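Local coordinates for prophage pi2 protein 01, integrase (Lactococcus lactis, PDB 3LYS) that probably binds DNA through this helical N-terminal, core-binding domain and probably takes part in DNA integration and recombination, at residues Glu10-Lys13 against Asp14-Glu17; Glu50-Ala53 against Ser54-Gln57; Thr77-Arg80 against Ala81-Gln84. The protein carries 1 engineered substitution. One frame throughout, in Å; residues are numbered along the deposited sequence.

All three contacts are local, between side chains three to five residues apart: two along helices of the four-helix core-binding domain, one where a loop enters helix 53-64. Contact 3, on helix 69-88, sits nearest the middle of the chain, about 5 Å from its centre; contacts 1 and 2 lie about 10 and 11 Å out. Each mixes buried and exposed residues. Contact 1, on helix 8-19, meets contact 3 directly through its rings at Ser-82. Contact 2 starts helix 53-64 and reaches contact 3 through Tyr-56 near Val-79. Aromatic rings dominate contact 1, a hydroxyl cap contact 2, and aliphatic packing beside an arginine contact 3.

Contact 1 (Glu10-Lys13 against Asp14-Glu17)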
loop_
_atom_site.group_PDB
_atom_site.type_symbol
_atom_site.label_atom_id
_atom_site.label_comp_id
_atom_site.label_asym_id
_atom_site.label_seq_id
_atom_site.Cartn_x
_atom_site.Cartn_y
_atom_site.Cartn_z
ATOM N N GLU A 10 -6.540 4.529 6.020
ATOM C CA GLU A 10 -7.448 3.980 7.016
ATOM C C GLU A 10 -7.678 2.488 6.836
ATOM O O GLU A 10 -7.566 1.706 7.778
ATOM C CB GLU A 10 -8.773 4.717 6.944
ATOM C CG GLU A 10 -9.638 4.464 8.134
ATOM C CD GLU A 10 -10.880 5.310 8.109
ATOM O OE1 GLU A 10 -10.760 6.557 8.059
ATOM O OE2 GLU A 10 -11.986 4.725 8.140
ATOM N N TYR A 11 -8.014 2.109 5.613
ATOM C CA TYR A 11 -8.248 0.723 5.287
ATOM C C TYR A 11 -7.024 -0.132 5.566
ATOM O O TYR A 11 -7.135 -1.188 6.172
ATOM C CB TYR A 11 -8.646 0.584 3.821
ATOM C CG TYR A 11 -8.536 -0.827 3.303
ATOM C CD1 TYR A 11 -7.386 -1.251 2.637
ATOM C CD2 TYR A 11 -9.544 -1.763 3.543
ATOM C CE1 TYR A 11 -7.229 -2.567 2.227
ATOM C CE2 TYR A 11 -9.401 -3.086 3.141
ATOM C CZ TYR A 11 -8.242 -3.480 2.486
ATOM O OH TYR A 11 -8.094 -4.789 2.106
ATOM N N PHE A 12 -5.850 0.307 5.131
ATOM C CA PHE A 12 -4.647 -0.484 5.362
ATOM C C PHE A 12 -4.535 -0.894 6.823
ATOM O O PHE A 12 -4.285 -2.055 7.126
ATOM C CB PHE A 12 -3.398 0.290 4.920
ATOM C CG PHE A 12 -2.137 -0.537 4.920
ATOM C CD1 PHE A 12 -1.303 -0.562 6.027
ATOM C CD2 PHE A 12 -1.786 -1.296 3.808
ATOM C CE1 PHE A 12 -0.136 -1.327 6.025
ATOM C CE2 PHE A 12 -0.621 -2.066 3.798
ATOM C CZ PHE A 12 0.202 -2.080 4.908
ATOM N N LYS A 13 -4.725 0.058 7.730
ATOM C CA LYS A 13 -4.644 -0.235 9.160
ATOM C C LYS A 13 -5.691 -1.290 9.489
ATOM O O LYS A 13 -5.375 -2.314 10.083
ATOM C CB LYS A 13 -4.900 1.033 9.975
ATOM C CG LYS A 13 -4.820 0.852 11.483
ATOM C CD LYS A 13 -4.936 2.199 12.212
ATOM C CE LYS A 13 -4.721 2.053 13.718
ATOM N NZ LYS A 13 -5.763 1.220 14.391
ATOM N N ASP A 14 -6.931 -1.027 9.087
ATOM C CA ASP A 14 -8.061 -1.937 9.302
ATOM C C ASP A 14 -7.637 -3.355 8.895
ATOM O O ASP A 14 -7.750 -4.299 9.675
ATOM C CB ASP A 14 -9.247 -1.445 8.448
ATOM C CG ASP A 14 -10.573 -2.107 8.804
ATOM O OD1 ASP A 14 -10.612 -3.353 8.874
ATOM O OD2 ASP A 14 -11.579 -1.376 8.990
ATOM N N TRP A 15 -7.132 -3.471 7.668
ATOM C CA TRP A 15 -6.669 -4.729 7.085
ATOM C C TRP A 15 -5.560 -5.403 7.896
ATOM O O TRP A 15 -5.725 -6.529 8.378
ATOM C CB TRP A 15 -6.159 -4.485 5.657
ATOM C CG TRP A 15 -5.616 -5.710 4.980
ATOM C CD1 TRP A 15 -6.335 -6.732 4.468
ATOM C CD2 TRP A 15 -4.227 -6.069 4.821
ATOM N NE1 TRP A 15 -5.492 -7.718 4.005
ATOM C CE2 TRP A 15 -4.193 -7.335 4.209
ATOM C CE3 TRP A 15 -3.015 -5.443 5.143
ATOM C CZ2 TRP A 15 -2.996 -7.994 3.907
ATOM C CZ3 TRP A 15 -1.822 -6.098 4.843
ATOM C CH2 TRP A 15 -1.826 -7.363 4.230
HETATM N N MSE A 16 -4.431 -4.714 8.053
HETATM C CA MSE A 16 -3.287 -5.271 8.775
HETATM C C MSE A 16 -3.629 -5.803 10.150
HETATM O O MSE A 16 -3.142 -6.860 10.543
HETATM C CB MSE A 16 -2.167 -4.227 8.880
HETATM C CG MSE A 16 -2.493 -2.973 9.705
HETATM SE SE MSE A 16 -1.050 -1.610 9.724
HETATM C CE MSE A 16 0.257 -2.554 10.756
ATOM N N GLU A 17 -4.465 -5.071 10.880
ATOM C CA GLU A 17 -4.855 -5.490 12.220
ATOM C C GLU A 17 -5.767 -6.708 12.179
ATOM O O GLU A 17 -5.965 -7.361 13.193
ATOM C CB GLU A 17 -5.547 -4.348 12.968
ATOM C CG GLU A 17 -4.662 -3.129 13.162
ATOM C CD GLU A 17 -5.311 -2.071 14.026
ATOM O OE1 GLU A 17 -6.558 -1.969 13.999
ATOM O OE2 GLU A 17 -4.572 -1.337 14.717
#
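An aromatic cluster of Tyr-11, Phe-12 and Trp-15 forms the inward side of helix 8-19, the first helix of the core-binding domain. Trp-15 lies one turn on from Tyr-11, and its CB sits over one face of the tyrosine ring, displaced toward the rim, 3.9 Å from Tyr-11 CZ: a CH-pi contact. The tyrosine ring and the five-membered ring of the indole are turned only 28° apart, but they are slid so far past each other that they hardly overlap. Phe-12 approaches the six-membered ring of Trp-15 obliquely, with CE2 4.3 Å from CZ3. Selenomethionine Met-16 adds a Met-aromatic contact, its SE 3.8 Å from Phe-12 CE1 and again oblique to the ring. Its CG stands between backbone N and carbonyl carbon (chi1 65°), and the extended next torsion carries SE on to the Phe-12 ring.

The solvent side carries a salt bridge instead. Lys-13 runs extended as far as CE and bends at its last torsion, bringing NZ 2.8 Å from Glu-17 OE2, above the carboxylate plane. Regular helix bonds join the two turns, among them Trp-15 N to Tyr-11 O at 2.7 Å.

Tyr-11 OH is hydrogen-bonded to Ser-82 O and the ring touches Leu-86, while Trp-15 rests on Cys-85, so both face helix 69-88; Phe-12 also reaches Leu-39 and Met-16 touches Tyr-32, both on helix 26-42.

Contact 2 (Glu50-Ala53 against Ser54-Gln57); sequences EITA and SSYQ
Thr-52 and Ser-55 meet at the start of helix 53-64, where the threonine hydroxyl takes up a backbone N-H. From Thr-52 CB, which passes 4.1 Å from Ser-54 N, the side chain forks. OG1 stands between the backbone N and the carbonyl carbon (chi1 71°), and this turns it over the first turn; CG2 takes the branch beside the backbone N. At the tip, OG1 accepts from Ser-55 N at 3.0 Å, with an N-H...O angle of 173°. OG1 of Thr-52 also lies 3.7 Å from Ser-54 CB.

This is an N-cap: Thr-52 is the residue just before the helix, and its side chain satisfies an N-H that has no earlier turn to bond to. Its own carbonyl begins the helical pattern, Thr-52 O receiving Tyr-56 N at 2.9 Å. Next along, Ala-53 O receives Gln-57 N at 3.1 Å.

On the inner side, Ile-51 CG2 lies 4.1 Å from Tyr-56 CB, the two side chains crossing at a slant. Tyr-56 CG is anti to the backbone N (chi1 -177°), and the ring leads away from the isoleucine to His-76, whose ND1 is hydrogen-bonded to Tyr-56 OH. Ile-51 also packs on Met-43 and Phe-96, while Gln-57 NE2 is hydrogen-bonded to Ala-100 O.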
loop_
_atom_site.group_PDB
_atom_site.type_symbol
_atom_site.label_atom_id
_atom_site.label_comp_id
_atom_site.label_asym_id
_atom_site.label_seq_id
_atom_site.Cartn_x
_atom_site.Cartn_y
_atom_site.Cartn_z
ATOM N N GLU A 50 -10.480 5.996 -5.723
ATOM C CA GLU A 50 -9.989 7.057 -6.604
ATOM C C GLU A 50 -8.605 6.700 -7.133
ATOM O O GLU A 50 -8.172 7.211 -8.160
ATOM C CB GLU A 50 -9.888 8.381 -5.854
ATOM C CG GLU A 50 -11.188 8.982 -5.336
ATOM C CD GLU A 50 -10.919 10.072 -4.280
ATOM O OE1 GLU A 50 -10.041 10.937 -4.513
ATOM O OE2 GLU A 50 -11.580 10.068 -3.217
ATOM N N ILE A 51 -7.913 5.825 -6.418
ATOM C CA ILE A 51 -6.585 5.404 -6.817
ATOM C C ILE A 51 -6.611 4.753 -8.198
ATOM O O ILE A 51 -7.484 3.932 -8.488
ATOM C CB ILE A 51 -6.019 4.400 -5.813
ATOM C CG1 ILE A 51 -6.187 4.947 -4.399
ATOM C CG2 ILE A 51 -4.555 4.139 -6.105
ATOM C CD1 ILE A 51 -5.874 3.943 -3.335
ATOM N N THR A 52 -5.654 5.132 -9.048
ATOM C CA THR A 52 -5.536 4.580 -10.404
ATOM C C THR A 52 -4.116 4.064 -10.609
ATOM O O THR A 52 -3.224 4.409 -9.844
ATOM C CB THR A 52 -5.834 5.639 -11.479
ATOM O OG1 THR A 52 -4.771 6.590 -11.524
ATOM C CG2 THR A 52 -7.126 6.364 -11.164
ATOM N N ALA A 53 -3.901 3.248 -11.634
ATOM C CA ALA A 53 -2.568 2.707 -11.899
ATOM C C ALA A 53 -1.521 3.812 -11.984
ATOM O O ALA A 53 -0.349 3.621 -11.622
ATOM C CB ALA A 53 -2.576 1.914 -13.188
ATOM N N SER A 54 -1.966 4.968 -12.476
ATOM C CA SER A 54 -1.119 6.152 -12.624
ATOM C C SER A 54 -0.899 6.817 -11.271
ATOM O O SER A 54 0.240 7.086 -10.890
ATOM C CB SER A 54 -1.762 7.152 -13.597
ATOM O OG SER A 54 -1.829 6.611 -14.911
ATOM N N SER A 55 -1.991 7.086 -10.557
ATOM C CA SER A 55 -1.916 7.692 -9.225
ATOM C C SER A 55 -0.869 6.958 -8.425
ATOM O O SER A 55 0.119 7.541 -7.986
ATOM C CB SER A 55 -3.240 7.552 -8.470
ATOM O OG SER A 55 -4.173 8.536 -8.846
ATOM N N TYR A 56 -1.115 5.667 -8.244
ATOM C CA TYR A 56 -0.244 4.807 -7.474
ATOM C C TYR A 56 1.193 4.869 -7.951
ATOM O O TYR A 56 2.113 5.030 -7.150
ATOM C CB TYR A 56 -0.774 3.368 -7.501
ATOM C CG TYR A 56 0.030 2.408 -6.658
ATOM C CD1 TYR A 56 0.844 1.441 -7.256
ATOM C CD2 TYR A 56 0.027 2.494 -5.269
ATOM C CE1 TYR A 56 1.644 0.588 -6.493
ATOM C CE2 TYR A 56 0.827 1.649 -4.496
ATOM C CZ TYR A 56 1.634 0.701 -5.116
ATOM O OH TYR A 56 2.462 -0.091 -4.356
ATOM N N GLN A 57 1.393 4.748 -9.257
ATOM C CA GLN A 57 2.746 4.798 -9.820
ATOM C C GLN A 57 3.404 6.135 -9.471
ATOM O O GLN A 57 4.588 6.202 -9.136
ATOM C CB GLN A 57 2.673 4.615 -11.342
ATOM C CG GLN A 57 4.026 4.442 -12.028
ATOM C CD GLN A 57 4.917 3.432 -11.321
ATOM O OE1 GLN A 57 5.854 3.806 -10.619
ATOM N NE2 GLN A 57 4.621 2.150 -11.495
#

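Contact 3 (Thr77-Arg80 against Ala81-Gln84)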
loop_
_atom_site.group_PDB
_atom_site.type_symbol
_atom_site.label_atom_id
_atom_site.label_comp_id
_atom_site.label_asym_id
_atom_site.label_seq_id
_atom_site.Cartn_x
_atom_site.Cartn_y
_atom_site.Cartn_z
ATOM N N THR A 77 5.037 -3.765 -2.236
ATOM C CA THR A 77 4.619 -5.118 -1.938
ATOM C C THR A 77 3.546 -5.191 -0.832
ATOM O O THR A 77 2.472 -5.750 -1.050
ATOM C CB THR A 77 5.846 -5.983 -1.579
ATOM O OG1 THR A 77 5.420 -7.150 -0.868
ATOM C CG2 THR A 77 6.813 -5.196 -0.751
ATOM N N ARG A 78 3.818 -4.603 0.332
ATOM C CA ARG A 78 2.856 -4.622 1.433
ATOM C C ARG A 78 1.511 -3.987 1.061
ATOM O O ARG A 78 0.455 -4.526 1.375
ATOM C CB ARG A 78 3.445 -3.940 2.680
ATOM C CG ARG A 78 4.441 -4.826 3.453
ATOM C CD ARG A 78 4.824 -4.260 4.820
ATOM N NE ARG A 78 5.925 -3.302 4.768
ATOM C CZ ARG A 78 7.166 -3.598 4.386
ATOM N NH1 ARG A 78 8.109 -2.658 4.369
ATOM N NH2 ARG A 78 7.466 -4.834 4.013
ATOM N N VAL A 79 1.535 -2.850 0.386
ATOM C CA VAL A 79 0.288 -2.222 -0.003
ATOM C C VAL A 79 -0.450 -3.133 -0.964
ATOM O O VAL A 79 -1.666 -3.293 -0.901
ATOM C CB VAL A 79 0.526 -0.903 -0.726
ATOM C CG1 VAL A 79 -0.808 -0.294 -1.117
ATOM C CG2 VAL A 79 1.328 0.045 0.151
ATOM N N ARG A 80 0.303 -3.716 -1.877
ATOM C CA ARG A 80 -0.275 -4.611 -2.868
ATOM C C ARG A 80 -1.070 -5.720 -2.185
ATOM O O ARG A 80 -2.223 -5.982 -2.529
ATOM C CB ARG A 80 0.849 -5.204 -3.725
ATOM C CG ARG A 80 0.396 -6.145 -4.822
ATOM C CD ARG A 80 1.466 -6.291 -5.886
ATOM N NE ARG A 80 1.116 -7.336 -6.826
ATOM C CZ ARG A 80 -0.028 -7.380 -7.496
ATOM N NH1 ARG A 80 -0.270 -8.378 -8.345
ATOM N NH2 ARG A 80 -0.931 -6.428 -7.321
ATOM N N ALA A 81 -0.445 -6.365 -1.207
ATOM C CA ALA A 81 -1.099 -7.444 -0.491
ATOM C C ALA A 81 -2.450 -7.018 0.081
ATOM O O ALA A 81 -3.426 -7.765 0.022
ATOM C CB ALA A 81 -0.201 -7.942 0.620
ATOM N N SER A 82 -2.513 -5.823 0.643
ATOM C CA SER A 82 -3.765 -5.364 1.220
ATOM C C SER A 82 -4.832 -5.147 0.167
ATOM O O SER A 82 -6.024 -5.258 0.446
ATOM C CB SER A 82 -3.555 -4.066 1.980
ATOM O OG SER A 82 -2.948 -3.109 1.142
ATOM N N ILE A 83 -4.416 -4.813 -1.047
ATOM C CA ILE A 83 -5.394 -4.591 -2.097
ATOM C C ILE A 83 -5.974 -5.925 -2.592
ATOM O O ILE A 83 -7.151 -6.004 -2.971
ATOM C CB ILE A 83 -4.778 -3.773 -3.244
ATOM C CG1 ILE A 83 -4.960 -2.295 -2.945
ATOM C CG2 ILE A 83 -5.459 -4.085 -4.543
ATOM C CD1 ILE A 83 -4.229 -1.838 -1.737
ATOM N N GLN A 84 -5.151 -6.971 -2.543
ATOM C CA GLN A 84 -5.567 -8.303 -2.964
ATOM C C GLN A 84 -6.882 -8.745 -2.331
ATOM O O GLN A 84 -7.848 -9.026 -3.033
ATOM C CB GLN A 84 -4.496 -9.328 -2.616
ATOM C CG GLN A 84 -3.161 -9.050 -3.241
ATOM C CD GLN A 84 -3.254 -8.889 -4.747
ATOM O OE1 GLN A 84 -3.711 -7.853 -5.246
ATOM N NE2 GLN A 84 -2.825 -9.916 -5.484
#
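Val-79 and Ile-83, one turn apart on helix 69-88, lie side by side and point the same way, with Val-79 CG1 3.8 Å from Ile-83 CD1. Both are buried. Val-79 O, just behind them, accepts from Ile-83 N at 3.1 Å and is also approached by the hydroxyl of Ser-82. That OG stands between its own backbone N and carbonyl carbon (chi1 54°), which points it at Val-79 O; the modelled separation is too short to be trusted at this resolution, so the geometry of the bond is doubtful.

On another side of the helix, Arg-80 and Gln-84 pair loosely. Gln-84 bends at its second torsion and brings NE2 over one face of the Arg-80 guanidinium, offset toward the rim and 4.1 Å from NH1. The amide and guanidinium planes are inclined by 53°. Gln-84 OE1 stays 3.8 Å from Arg-80 NH2, so this is contact between flat groups rather than a bond. The guanidinium is positioned from farther out, NH2 making a salt bridge with Asp-95 and a hydrogen bond with Thr-97 OG1. Backbone bonds such as Ala-81 N to Thr-77 O, 3.0 Å, link the successive turns.

Around this part of the helix, Ala-81 touches Trp-15 and Ile-83 touches Ile-8, both of helix 8-19, and Ile-83 also meets Leu-92 in a loop. Helix 26-42 adjoins through Thr-35 and Leu-39 against Val-79, while Arg-78 NE is hydrogen-bonded to Thr-35 OG1. This part of helix 69-88 thus packs against both helix 8-19 and helix 26-42.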